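Local atomic coordinates of putative secreted protein (Streptomyces coelicolor A3, PDB entry 2QF9), a protein that is of unknown function but is a probably secreted, all-helical DUF305 protein of the ferritin clan, with two copies in the assembly. Residues A[108-113]-A[166-171]; A[118-123]-A[159-164]; A[58-63]-A[140-145]; A[12-17]-A[65-70]. One frame throughout, in Å; residues are numbered along the deposited sequence. Where two conformers were deposited one is given.

Contact 1: A[108-113]-A[166-171]; sequences DGKQAE and AERGAK
R168 reaches across to the first turns of helix 109-137 at about a right angle to E113 and offers NE to its carboxylate. The salt bridge joins R168 NE to E113 OE1 at 2.9 Å, with an N-H...O angle of 148°. OE1 sits close to the guanidinium plane and is met nearly along its C-O bond, yet the two flat groups are turned 71° apart: one nitrogen holds one oxygen, not a paired, coplanar grip. Because the arginine is extended from CG to NE, R168 CD passes 4.0 Å from E113 CB. K110 meets the arginine nearer its backbone. With its CG opposite the backbone nitrogen (chi1 -165°), it slants past the arginine stem, K110 CD 3.9 Å from R168 CB, and a bend at chi3 carries K110 CE to 3.3 Å from R168 O. Just beyond, G169 closes helix 141-167 in a Schellman motif, its N bonded to A166 O at 2.9 Å. R168 NH2 makes salt bridges to D36 and E38, NH1 bonds L164 O, and the second oxygen of E113 bonds T34 OG1. A leucine in place of R168 would probably leave E113, D36 and E38 without their shared positive partner. The guanidinium charge probably offsets that of the three carboxylates gathered round it, tying the end of helix 141-167 to helix 109-137, to the loop before helix 37-63 and to its first turn.

Contact 2: A[118-123]-A[159-164]; sequences QLMTEH and RLMADL
M161, a selenomethionine, gives up the most surface here, pushing its selenium and methyl between M120 and T121 on helix 109-137. Its CG stands opposite the carbonyl carbon (chi1 -61°) and the chain runs straight out until chi3, where a bend turns the methyl toward T121. The selenium rests against the root of the other selenomethionine: M161 SE is 3.7 Å from M120 CB and equally far from M120 CG. The two chains slant past each other, and beyond CG that of M120 bends twice and leads away, in the conformer given, toward M26 and S27 of helix 8-31 and I46 of helix 37-63. M161 also touches L117 and H124, so its side chain fills a hole framed by residues 117, 120, 121 and 124 of one helical face: knobs-into-holes packing between adjacent antiparallel helices of a four-helix bundle, the architecture expected of the ferritin clan. T121 flanks the methyl. It slides past M161 in the opposite direction, with T121 OG1 3.5 Å from M161 CE and 3.8 Å from M161 CB. That hydroxyl is already engaged by L117 O, one turn back on its own helix, which satisfies a buried polar atom and lets it face a hydrophobic neighbour. The same methyl reaches the backbone, M161 CE lying 3.6 Å from T121 N, while L42 of helix 37-63 closes over the selenomethionine from a third helix.

Contact 3: A[58-63]-A[140-145]; sequences IGWLDL and VGVEKR
W60 of helix 37-63 extends its six-membered ring to the first turn of helix 141-167, where V142 and E143 receive it. V140, at the N-cap position of that helix, gives its backbone N to D9 OD1. V142 follows, pointing back toward the indole from the opposite direction. With CG1 set between the backbone N and the carbonyl carbon (chi1 61°), both methyls turn to the indole: V142 CG1 stands over one face near the rim, 3.6 Å from W60 CZ2, and V142 CG2 meets the same carbon obliquely at 3.6 Å. E143 comes next and uses its aliphatic stem, E143 CB lying 3.7 Å from W60 CZ3, while its carboxylate continues toward D9. W60 NE1 bonds G59 O of the second subunit, and L63 of that subunit packs on W60 and V142. An alanine at W60 is likely to open a gap beside V142 and the E143 stem and to deprive that neighbouring carbonyl of its donor. The contact within the chain is thus apolar, and the indole N-H, the one polar group of the ring, is spent on the interface between the two subunits.

Contact 4: A[12-17]-A[65-70]; sequences FARDMS and ALPKVS
R14, in one of its two conformers, grips the backbone of the 65-70 loop through P67 O. R14 NE donates to P67 O at 2.6 Å (N-H...O 137°), and R14 NH1 adds a weak bond to the same oxygen at 2.8 Å. With R14 CG opposite the carbonyl carbon (chi1 -77°), the chain runs extended to NE and carries the guanidinium past K68 O to P67 O. The fork is not flat: the oxygen lies 19° out of the guanidinium plane, and NE is tilted from the carbonyl plane. S70 CB lies over one face of the guanidinium, 4.0 Å from R14 NE, while P67 runs alongside with its CD 3.5 Å from R14 NH1. Nearer the helix R14 CG abuts K68 O at 3.3 Å, and a water donates to both that oxygen, at 3.0 Å, and R14 O, at 2.8 Å. Farther out, A5 O takes R14 NH2, K68 NZ forms a salt bridge with D62 of helix 37-63, and S70 OG bonds D72 N within the connection. A65 ends helix 37-63 in a Schellman motif. From here the long connection, carrying the short helix 98-106, runs to helix 109-137, consistent with the crossover of ferritin-like bundles.

How the contacts relate
Contacts 1 and 2 lie together near one end of the helical bundle, centres 11 Å apart, and both join helix 109-137 to helix 141-167; contact 2 is nested inside the loop closed by contact 1, and K171 O meets Q118 NE2 between them. Contacts 3 and 4 share the far end, centres 10 Å apart, linked by L61 O to L66 N and by the D62-K68 salt bridge. Contacts 1 and 3 are about 37 Å apart between centres, yet both use helix 141-167, which thus spans the bundle. Contact 4 closes before contacts 1 and 2 open, whereas contact 3 crosses the other three along the chain, so it joins an early helix to the last one, next to the second subunit.

Contact 1: A[108-113]-A[166-171]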
loop_
_atom_site.group_PDB
_atom_site.type_symbol
_atom_site.label_atom_id
_atom_site.label_comp_id
_atom_site.label_asym_id
_atom_site.label_seq_id
_atom_site.Cartn_x
_atom_site.Cartn_y
_atom_site.Cartn_z
ATOM N N ASP A 108 11.224 -12.159 18.554
ATOM C CA ASP A 108 11.652 -13.097 17.513
ATOM C C ASP A 108 10.700 -14.280 17.415
ATOM O O ASP A 108 10.079 -14.664 18.418
ATOM C CB ASP A 108 13.065 -13.626 17.823
ATOM C CG ASP A 108 14.138 -12.573 17.599
ATOM O OD1 ASP A 108 14.711 -12.089 18.591
ATOM O OD2 ASP A 108 14.384 -12.208 16.428
ATOM N N GLY A 109 10.608 -14.867 16.218
ATOM C CA GLY A 109 9.907 -16.134 16.022
ATOM C C GLY A 109 8.537 -16.159 16.651
ATOM O O GLY A 109 7.766 -15.206 16.498
ATOM N N LYS A 110 8.251 -17.218 17.406
ATOM C CA LYS A 110 6.896 -17.408 17.909
ATOM C C LYS A 110 6.446 -16.262 18.825
ATOM O O LYS A 110 5.276 -15.874 18.807
ATOM C CB LYS A 110 6.741 -18.753 18.630
ATOM C CG LYS A 110 5.270 -19.100 18.828
ATOM C CD LYS A 110 5.032 -20.560 19.164
ATOM C CE LYS A 110 5.067 -20.807 20.656
ATOM N NZ LYS A 110 4.887 -22.296 20.899
ATOM N N GLN A 111 7.363 -15.734 19.631
ATOM C CA GLN A 111 7.009 -14.638 20.532
ATOM C C GLN A 111 6.573 -13.394 19.739
ATOM O O GLN A 111 5.597 -12.728 20.106
ATOM C CB GLN A 111 8.162 -14.291 21.474
ATOM C CG GLN A 111 8.426 -15.300 22.575
ATOM C CD GLN A 111 9.407 -14.768 23.614
ATOM O OE1 GLN A 111 9.925 -13.654 23.489
ATOM N NE2 GLN A 111 9.658 -15.563 24.655
ATOM N N ALA A 112 7.291 -13.100 18.651
ATOM C CA ALA A 112 6.891 -12.002 17.750
ATOM C C ALA A 112 5.547 -12.284 17.076
ATOM O O ALA A 112 4.704 -11.380 16.952
ATOM C CB ALA A 112 7.986 -11.732 16.707
ATOM N N GLU A 113 5.343 -13.525 16.635
ATOM C CA GLU A 113 4.065 -13.912 16.021
ATOM C C GLU A 113 2.904 -13.666 16.990
ATOM O O GLU A 113 1.900 -13.021 16.645
ATOM C CB GLU A 113 4.090 -15.397 15.625
ATOM C CG GLU A 113 5.082 -15.719 14.516
ATOM C CD GLU A 113 5.496 -17.186 14.533
ATOM O OE1 GLU A 113 4.611 -18.027 14.750
ATOM O OE2 GLU A 113 6.692 -17.470 14.334
ATOM N N ALA A 166 -4.165 -19.610 19.479
ATOM C CA ALA A 166 -4.306 -20.897 20.195
ATOM C C ALA A 166 -3.260 -21.925 19.716
ATOM O O ALA A 166 -2.605 -22.613 20.524
ATOM C CB ALA A 166 -5.692 -21.435 20.038
ATOM N N GLU A 167 -3.078 -22.002 18.405
ATOM C CA GLU A 167 -2.112 -22.944 17.826
ATOM C C GLU A 167 -0.671 -22.642 18.247
ATOM O O GLU A 167 0.188 -23.538 18.245
ATOM C CB GLU A 167 -2.279 -23.010 16.300
ATOM C CG GLU A 167 -3.518 -23.838 15.933
ATOM C CD GLU A 167 -3.945 -23.765 14.471
ATOM O OE1 GLU A 167 -3.354 -23.019 13.659
ATOM O OE2 GLU A 167 -4.906 -24.494 14.139
ATOM N N ARG A 168 -0.425 -21.387 18.641
ATOM C CA ARG A 168 0.878 -20.952 19.139
ATOM C C ARG A 168 0.943 -20.929 20.683
ATOM O O ARG A 168 1.874 -20.388 21.260
ATOM C CB ARG A 168 1.274 -19.602 18.513
ATOM C CG ARG A 168 1.783 -19.747 17.079
ATOM C CD ARG A 168 1.559 -18.490 16.205
ATOM N NE ARG A 168 1.851 -18.804 14.806
ATOM C CZ ARG A 168 1.061 -19.503 13.986
ATOM N NH1 ARG A 168 -0.104 -19.993 14.390
ATOM N NH2 ARG A 168 1.462 -19.755 12.743
ATOM N N GLY A 169 -0.050 -21.536 21.338
ATOM C CA GLY A 169 -0.043 -21.679 22.790
ATOM C C GLY A 169 -0.341 -20.384 23.527
ATOM O O GLY A 169 0.103 -20.183 24.660
ATOM N N ALA A 170 -1.095 -19.503 22.881
ATOM C CA ALA A 170 -1.413 -18.197 23.445
ATOM C C ALA A 170 -2.876 -17.819 23.195
ATOM O O ALA A 170 -3.653 -18.601 22.612
ATOM C CB ALA A 170 -0.440 -17.126 22.876
ATOM N N LYS A 171 -3.250 -16.616 23.633
ATOM C CA LYS A 171 -4.591 -16.075 23.431
ATOM C C LYS A 171 -4.524 -14.552 23.267
ATOM O O LYS A 171 -3.433 -13.956 23.314
ATOM C CB LYS A 171 -5.504 -16.446 24.607
ATOM C CG LYS A 171 -5.022 -15.885 25.938
ATOM C CD LYS A 171 -5.854 -16.373 27.120
ATOM C CE LYS A 171 -7.293 -15.842 27.066
ATOM N NZ LYS A 171 -8.091 -16.352 28.247
#

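Contact 2: A[118-123]-A[159-164]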
loop_
_atom_site.group_PDB
_atom_site.type_symbol
_atom_site.label_atom_id
_atom_site.label_comp_id
_atom_site.label_asym_id
_atom_site.label_seq_id
_atom_site.Cartn_x
_atom_site.Cartn_y
_atom_site.Cartn_z
ATOM N N GLN A 118 -1.722 -10.518 18.879
ATOM C CA GLN A 118 -2.430 -9.851 19.985
ATOM C C GLN A 118 -2.677 -8.374 19.672
ATOM O O GLN A 118 -3.808 -7.881 19.824
ATOM C CB GLN A 118 -1.630 -9.996 21.267
ATOM C CG GLN A 118 -1.688 -11.419 21.831
ATOM C CD GLN A 118 -0.680 -11.632 22.956
ATOM O OE1 GLN A 118 0.331 -10.948 23.033
ATOM N NE2 GLN A 118 -0.959 -12.599 23.828
ATOM N N LEU A 119 -1.625 -7.685 19.223
ATOM C CA LEU A 119 -1.761 -6.277 18.839
ATOM C C LEU A 119 -2.755 -6.087 17.694
ATOM O O LEU A 119 -3.576 -5.170 17.723
ATOM C CB LEU A 119 -0.427 -5.678 18.433
ATOM C CG LEU A 119 0.638 -5.472 19.510
ATOM C CD1 LEU A 119 1.929 -4.960 18.867
ATOM C CD2 LEU A 119 0.162 -4.515 20.638
HETATM N N MSE A 120 -2.700 -6.957 16.691
HETATM C CA MSE A 120 -3.556 -6.787 15.523
HETATM C C MSE A 120 -5.017 -7.131 15.873
HETATM O O MSE A 120 -5.948 -6.538 15.329
HETATM C CB MSE A 120 -3.037 -7.619 14.348
HETATM C CG MSE A 120 -3.741 -7.330 13.036
HETATM SE SE MSE A 120 -3.506 -5.486 12.379
HETATM C CE MSE A 120 -1.750 -5.707 11.556
ATOM N N THR A 121 -5.215 -8.080 16.787
ATOM C CA THR A 121 -6.568 -8.388 17.239
ATOM C C THR A 121 -7.212 -7.126 17.853
ATOM O O THR A 121 -8.339 -6.719 17.482
ATOM C CB THR A 121 -6.596 -9.613 18.209
ATOM O OG1 THR A 121 -6.270 -10.797 17.471
ATOM C CG2 THR A 121 -7.976 -9.785 18.849
ATOM N N GLU A 122 -6.471 -6.475 18.743
ATOM C CA GLU A 122 -6.947 -5.243 19.359
ATOM C C GLU A 122 -7.146 -4.137 18.313
ATOM O O GLU A 122 -8.131 -3.386 18.352
ATOM C CB GLU A 122 -5.974 -4.810 20.446
ATOM C CG GLU A 122 -6.361 -3.543 21.182
ATOM C CD GLU A 122 -7.695 -3.620 21.917
ATOM O OE1 GLU A 122 -8.335 -4.704 21.995
ATOM O OE2 GLU A 122 -8.106 -2.563 22.422
ATOM N N HIS A 123 -6.202 -4.061 17.385
ATOM C CA HIS A 123 -6.230 -3.076 16.312
ATOM C C HIS A 123 -7.493 -3.251 15.455
ATOM O O HIS A 123 -8.200 -2.279 15.192
ATOM C CB HIS A 123 -4.974 -3.215 15.468
ATOM C CG HIS A 123 -4.585 -1.965 14.750
ATOM N ND1 HIS A 123 -4.933 -1.712 13.441
ATOM C CD2 HIS A 123 -3.862 -0.899 15.156
ATOM C CE1 HIS A 123 -4.436 -0.547 13.071
ATOM N NE2 HIS A 123 -3.788 -0.030 14.096
ATOM N N ARG A 159 -11.292 -13.785 13.995
ATOM C CA ARG A 159 -11.555 -15.222 14.198
ATOM C C ARG A 159 -10.360 -16.081 13.766
ATOM O O ARG A 159 -9.955 -17.017 14.484
ATOM C CB ARG A 159 -12.853 -15.657 13.491
ATOM C CG ARG A 159 -14.113 -14.941 13.993
ATOM C CD ARG A 159 -15.411 -15.549 13.385
ATOM N NE ARG A 159 -15.493 -15.368 11.933
ATOM C CZ ARG A 159 -16.125 -14.360 11.323
ATOM N NH1 ARG A 159 -16.750 -13.430 12.030
ATOM N NH2 ARG A 159 -16.130 -14.283 9.994
ATOM N N LEU A 160 -9.776 -15.752 12.611
ATOM C CA LEU A 160 -8.575 -16.446 12.140
ATOM C C LEU A 160 -7.407 -16.301 13.138
ATOM O O LEU A 160 -6.733 -17.300 13.480
ATOM C CB LEU A 160 -8.150 -15.926 10.765
ATOM C CG LEU A 160 -6.822 -16.510 10.248
ATOM C CD1 LEU A 160 -6.934 -18.023 9.976
ATOM C CD2 LEU A 160 -6.323 -15.766 9.007
HETATM N N MSE A 161 -7.162 -15.063 13.577
HETATM C CA MSE A 161 -6.037 -14.808 14.485
HETATM C C MSE A 161 -6.230 -15.487 15.837
HETATM O O MSE A 161 -5.256 -15.846 16.506
HETATM C CB MSE A 161 -5.755 -13.307 14.612
HETATM C CG MSE A 161 -5.378 -12.672 13.276
HETATM SE SE MSE A 161 -4.771 -10.833 13.532
HETATM C CE MSE A 161 -6.469 -10.084 14.007
ATOM N N ALA A 162 -7.488 -15.693 16.229
ATOM C CA ALA A 162 -7.779 -16.405 17.467
ATOM C C ALA A 162 -7.278 -17.852 17.370
ATOM O O ALA A 162 -6.669 -18.370 18.299
ATOM C CB ALA A 162 -9.287 -16.332 17.779
ATOM N N ASP A 163 -7.530 -18.483 16.221
ATOM C CA ASP A 163 -7.009 -19.836 15.941
ATOM C C ASP A 163 -5.481 -19.841 15.854
ATOM O O ASP A 163 -4.845 -20.719 16.430
ATOM C CB ASP A 163 -7.598 -20.377 14.635
ATOM C CG ASP A 163 -9.032 -20.869 14.786
ATOM O OD1 ASP A 163 -9.507 -21.036 15.928
ATOM O OD2 ASP A 163 -9.673 -21.102 13.738
ATOM N N LEU A 164 -4.889 -18.867 15.146
ATOM C CA LEU A 164 -3.411 -18.793 15.055
ATOM C C LEU A 164 -2.784 -18.635 16.460
ATOM O O LEU A 164 -1.763 -19.269 16.773
ATOM C CB LEU A 164 -2.964 -17.655 14.104
ATOM C CG LEU A 164 -3.332 -17.878 12.624
ATOM C CD1 LEU A 164 -2.964 -16.653 11.815
ATOM C CD2 LEU A 164 -2.662 -19.137 11.990
#

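Contact 3: A[58-63]-A[140-145]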
loop_
_atom_site.group_PDB
_atom_site.type_symbol
_atom_site.label_atom_id
_atom_site.label_comp_id
_atom_site.label_asym_id
_atom_site.label_seq_id
_atom_site.Cartn_x
_atom_site.Cartn_y
_atom_site.Cartn_z
ATOM N N ILE A 58 -7.295 8.456 1.081
ATOM C CA ILE A 58 -6.454 9.628 0.833
ATOM C C ILE A 58 -6.781 10.234 -0.544
ATOM O O ILE A 58 -6.872 11.459 -0.688
ATOM C CB ILE A 58 -4.964 9.294 0.955
ATOM C CG1 ILE A 58 -4.640 9.003 2.437
ATOM C CG2 ILE A 58 -4.123 10.465 0.427
ATOM C CD1 ILE A 58 -3.231 8.538 2.706
ATOM N N GLY A 59 -6.991 9.365 -1.529
ATOM C CA GLY A 59 -7.383 9.794 -2.870
ATOM C C GLY A 59 -8.718 10.535 -2.874
ATOM O O GLY A 59 -8.899 11.521 -3.611
ATOM N N TRP A 60 -9.643 10.087 -2.023
ATOM C CA TRP A 60 -10.937 10.784 -1.897
ATOM C C TRP A 60 -10.736 12.169 -1.307
ATOM O O TRP A 60 -11.248 13.165 -1.833
ATOM C CB TRP A 60 -11.967 9.956 -1.108
ATOM C CG TRP A 60 -12.341 8.651 -1.787
ATOM C CD1 TRP A 60 -12.271 8.366 -3.131
ATOM C CD2 TRP A 60 -12.829 7.465 -1.154
ATOM N NE1 TRP A 60 -12.695 7.068 -3.372
ATOM C CE2 TRP A 60 -13.039 6.495 -2.175
ATOM C CE3 TRP A 60 -13.121 7.126 0.177
ATOM C CZ2 TRP A 60 -13.524 5.206 -1.904
ATOM C CZ3 TRP A 60 -13.601 5.828 0.448
ATOM C CH2 TRP A 60 -13.795 4.890 -0.592
ATOM N N LEU A 61 -9.965 12.242 -0.227
ATOM C CA LEU A 61 -9.699 13.529 0.418
ATOM C C LEU A 61 -9.060 14.495 -0.590
ATOM O O LEU A 61 -9.428 15.667 -0.659
ATOM C CB LEU A 61 -8.824 13.337 1.662
ATOM C CG LEU A 61 -9.509 12.666 2.862
ATOM C CD1 LEU A 61 -8.472 12.277 3.908
ATOM C CD2 LEU A 61 -10.573 13.595 3.494
ATOM N N ASP A 62 -8.130 13.980 -1.395
ATOM C CA ASP A 62 -7.467 14.784 -2.404
ATOM C C ASP A 62 -8.455 15.283 -3.452
ATOM O O ASP A 62 -8.510 16.488 -3.724
ATOM C CB ASP A 62 -6.327 13.994 -3.042
ATOM C CG ASP A 62 -5.081 13.971 -2.175
ATOM O OD1 ASP A 62 -5.035 14.705 -1.147
ATOM O OD2 ASP A 62 -4.141 13.218 -2.519
ATOM N N LEU A 63 -9.249 14.364 -4.007
ATOM C CA LEU A 63 -10.255 14.690 -5.019
ATOM C C LEU A 63 -11.265 15.732 -4.482
ATOM O O LEU A 63 -11.709 16.642 -5.217
ATOM C CB LEU A 63 -10.988 13.421 -5.446
ATOM C CG LEU A 63 -11.978 13.478 -6.616
ATOM C CD1 LEU A 63 -11.271 13.705 -7.932
ATOM C CD2 LEU A 63 -12.754 12.184 -6.697
ATOM N N VAL A 140 -21.262 9.196 1.706
ATOM C CA VAL A 140 -20.717 8.816 0.408
ATOM C C VAL A 140 -20.788 7.295 0.222
ATOM O O VAL A 140 -20.230 6.526 1.021
ATOM C CB VAL A 140 -19.249 9.322 0.228
ATOM C CG1 VAL A 140 -18.659 8.789 -1.058
ATOM C CG2 VAL A 140 -19.186 10.847 0.262
ATOM N N GLY A 141 -21.489 6.877 -0.825
ATOM C CA GLY A 141 -21.825 5.471 -1.028
ATOM C C GLY A 141 -20.616 4.553 -1.036
ATOM O O GLY A 141 -20.601 3.540 -0.335
ATOM N N VAL A 142 -19.589 4.909 -1.820
ATOM C CA VAL A 142 -18.413 4.052 -1.940
ATOM C C VAL A 142 -17.670 3.928 -0.593
ATOM O O VAL A 142 -17.115 2.873 -0.281
ATOM C CB VAL A 142 -17.475 4.519 -3.095
ATOM C CG1 VAL A 142 -16.943 5.934 -2.858
ATOM C CG2 VAL A 142 -16.363 3.537 -3.325
ATOM N N GLU A 143 -17.686 5.006 0.182
ATOM C CA GLU A 143 -17.059 5.040 1.513
ATOM C C GLU A 143 -17.828 4.209 2.544
ATOM O O GLU A 143 -17.215 3.473 3.328
ATOM C CB GLU A 143 -16.892 6.475 1.998
ATOM C CG GLU A 143 -15.977 6.576 3.208
ATOM C CD GLU A 143 -15.639 8.002 3.597
ATOM O OE1 GLU A 143 -16.033 8.940 2.872
ATOM O OE2 GLU A 143 -14.964 8.175 4.631
ATOM N N LYS A 144 -19.159 4.340 2.545
ATOM C CA LYS A 144 -20.034 3.495 3.376
ATOM C C LYS A 144 -19.807 2.004 3.086
ATOM O O LYS A 144 -19.666 1.192 4.010
ATOM C CB LYS A 144 -21.509 3.853 3.148
ATOM C CG LYS A 144 -21.926 5.168 3.781
ATOM C CD LYS A 144 -23.386 5.495 3.470
ATOM C CE LYS A 144 -24.367 4.754 4.383
ATOM N NZ LYS A 144 -25.776 4.823 3.831
ATOM N N ARG A 145 -19.759 1.648 1.803
ATOM C CA ARG A 145 -19.580 0.264 1.401
ATOM C C ARG A 145 -18.206 -0.245 1.792
ATOM O O ARG A 145 -18.068 -1.403 2.203
ATOM C CB ARG A 145 -19.815 0.089 -0.093
ATOM C CG ARG A 145 -21.274 0.340 -0.478
ATOM C CD ARG A 145 -21.615 -0.181 -1.863
ATOM N NE ARG A 145 -20.756 0.388 -2.896
ATOM C CZ ARG A 145 -21.012 1.510 -3.571
ATOM N NH1 ARG A 145 -22.118 2.212 -3.333
ATOM N NH2 ARG A 145 -20.155 1.923 -4.495
#

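Contact 4: A[12-17]-A[65-70]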
loop_
_atom_site.group_PDB
_atom_site.type_symbol
_atom_site.label_atom_id
_atom_site.label_comp_id
_atom_site.label_asym_id
_atom_site.label_seq_id
_atom_site.Cartn_x
_atom_site.Cartn_y
_atom_site.Cartn_z
ATOM N N PHE A 12 -13.770 10.086 8.885
ATOM C CA PHE A 12 -13.469 8.658 8.793
ATOM C C PHE A 12 -12.283 8.420 7.863
ATOM O O PHE A 12 -11.378 7.662 8.206
ATOM C CB PHE A 12 -14.684 7.828 8.367
ATOM C CG PHE A 12 -14.383 6.361 8.199
ATOM C CD1 PHE A 12 -14.278 5.520 9.315
ATOM C CD2 PHE A 12 -14.180 5.832 6.918
ATOM C CE1 PHE A 12 -14.007 4.149 9.140
ATOM C CE2 PHE A 12 -13.899 4.477 6.722
ATOM C CZ PHE A 12 -13.812 3.625 7.841
ATOM N N ALA A 13 -12.277 9.087 6.705
ATOM C CA ALA A 13 -11.148 8.980 5.768
ATOM C C ALA A 13 -9.818 9.374 6.414
ATOM O O ALA A 13 -8.817 8.653 6.254
ATOM C CB ALA A 13 -11.400 9.797 4.494
ATOM N N ARG A 14 -9.797 10.483 7.162
ATOM C CA ARG A 14 -8.579 10.931 7.856
ATOM C C ARG A 14 -8.138 9.926 8.922
ATOM O O ARG A 14 -6.968 9.477 8.952
ATOM C CB ARG A 14 -8.800 12.300 8.517
ATOM C CG ARG A 14 -8.775 13.470 7.561
ATOM C CD ARG A 14 -8.932 14.795 8.296
ATOM N NE ARG A 14 -9.044 15.895 7.342
ATOM C CZ ARG A 14 -10.154 16.584 7.076
ATOM N NH1 ARG A 14 -10.117 17.546 6.166
ATOM N NH2 ARG A 14 -11.284 16.337 7.724
ATOM N N ASP A 15 -9.079 9.568 9.792
ATOM C CA ASP A 15 -8.797 8.750 10.975
ATOM C C ASP A 15 -8.466 7.321 10.583
ATOM O O ASP A 15 -7.471 6.755 11.053
ATOM C CB ASP A 15 -9.989 8.767 11.935
ATOM C CG ASP A 15 -10.186 10.126 12.633
ATOM O OD1 ASP A 15 -9.341 11.034 12.508
ATOM O OD2 ASP A 15 -11.195 10.248 13.346
HETATM N N MSE A 16 -9.270 6.737 9.699
HETATM C CA MSE A 16 -9.007 5.361 9.314
HETATM C C MSE A 16 -7.710 5.273 8.500
HETATM O O MSE A 16 -7.025 4.249 8.552
HETATM C CB MSE A 16 -10.216 4.733 8.595
HETATM C CG MSE A 16 -10.080 3.256 8.386
HETATM SE SE MSE A 16 -9.919 2.226 10.074
HETATM C CE MSE A 16 -11.793 1.950 10.309
ATOM N N SER A 17 -7.345 6.331 7.761
ATOM C CA SER A 17 -6.054 6.307 7.052
ATOM C C SER A 17 -4.858 6.189 8.020
ATOM O O SER A 17 -3.926 5.399 7.787
ATOM C CB SER A 17 -5.904 7.518 6.129
ATOM O OG SER A 17 -6.774 7.359 5.023
ATOM N N ALA A 65 -10.564 18.001 -2.318
ATOM C CA ALA A 65 -9.788 19.170 -1.848
ATOM C C ALA A 65 -9.904 19.398 -0.330
ATOM O O ALA A 65 -10.122 20.531 0.136
ATOM C CB ALA A 65 -10.183 20.435 -2.613
ATOM N N LEU A 66 -9.784 18.319 0.437
ATOM C CA LEU A 66 -9.868 18.388 1.900
ATOM C C LEU A 66 -8.508 18.014 2.499
ATOM O O LEU A 66 -7.853 17.101 2.008
ATOM C CB LEU A 66 -10.986 17.485 2.421
ATOM C CG LEU A 66 -12.433 17.811 2.027
ATOM C CD1 LEU A 66 -13.410 16.779 2.570
ATOM C CD2 LEU A 66 -12.846 19.213 2.489
ATOM N N PRO A 67 -8.046 18.760 3.525
ATOM C CA PRO A 67 -6.770 18.427 4.163
ATOM C C PRO A 67 -6.734 16.984 4.685
ATOM O O PRO A 67 -7.743 16.470 5.156
ATOM C CB PRO A 67 -6.716 19.410 5.342
ATOM C CG PRO A 67 -7.512 20.581 4.873
ATOM C CD PRO A 67 -8.656 19.964 4.131
ATOM N N LYS A 68 -5.570 16.345 4.597
ATOM C CA LYS A 68 -5.425 14.991 5.109
ATOM C C LYS A 68 -5.271 14.991 6.635
ATOM O O LYS A 68 -5.481 13.971 7.285
ATOM C CB LYS A 68 -4.274 14.262 4.399
ATOM C CG LYS A 68 -4.633 13.815 2.975
ATOM C CD LYS A 68 -3.408 13.333 2.190
ATOM C CE LYS A 68 -2.982 14.321 1.100
ATOM N NZ LYS A 68 -2.408 13.616 -0.110
ATOM N N VAL A 69 -4.935 16.153 7.195
ATOM C CA VAL A 69 -4.789 16.332 8.647
ATOM C C VAL A 69 -5.759 17.414 9.144
ATOM O O VAL A 69 -5.839 18.491 8.554
ATOM C CB VAL A 69 -3.321 16.714 9.020
ATOM C CG1 VAL A 69 -3.084 16.642 10.540
ATOM C CG2 VAL A 69 -2.323 15.820 8.272
ATOM N N SER A 70 -6.486 17.119 10.224
ATOM C CA SER A 70 -7.427 18.065 10.836
ATOM C C SER A 70 -6.930 18.565 12.187
ATOM O O SER A 70 -6.182 17.873 12.883
ATOM C CB SER A 70 -8.806 17.420 11.015
ATOM O OG SER A 70 -9.746 18.308 11.620
HETATM O O HOH W 1 -5.149 10.953 7.500
#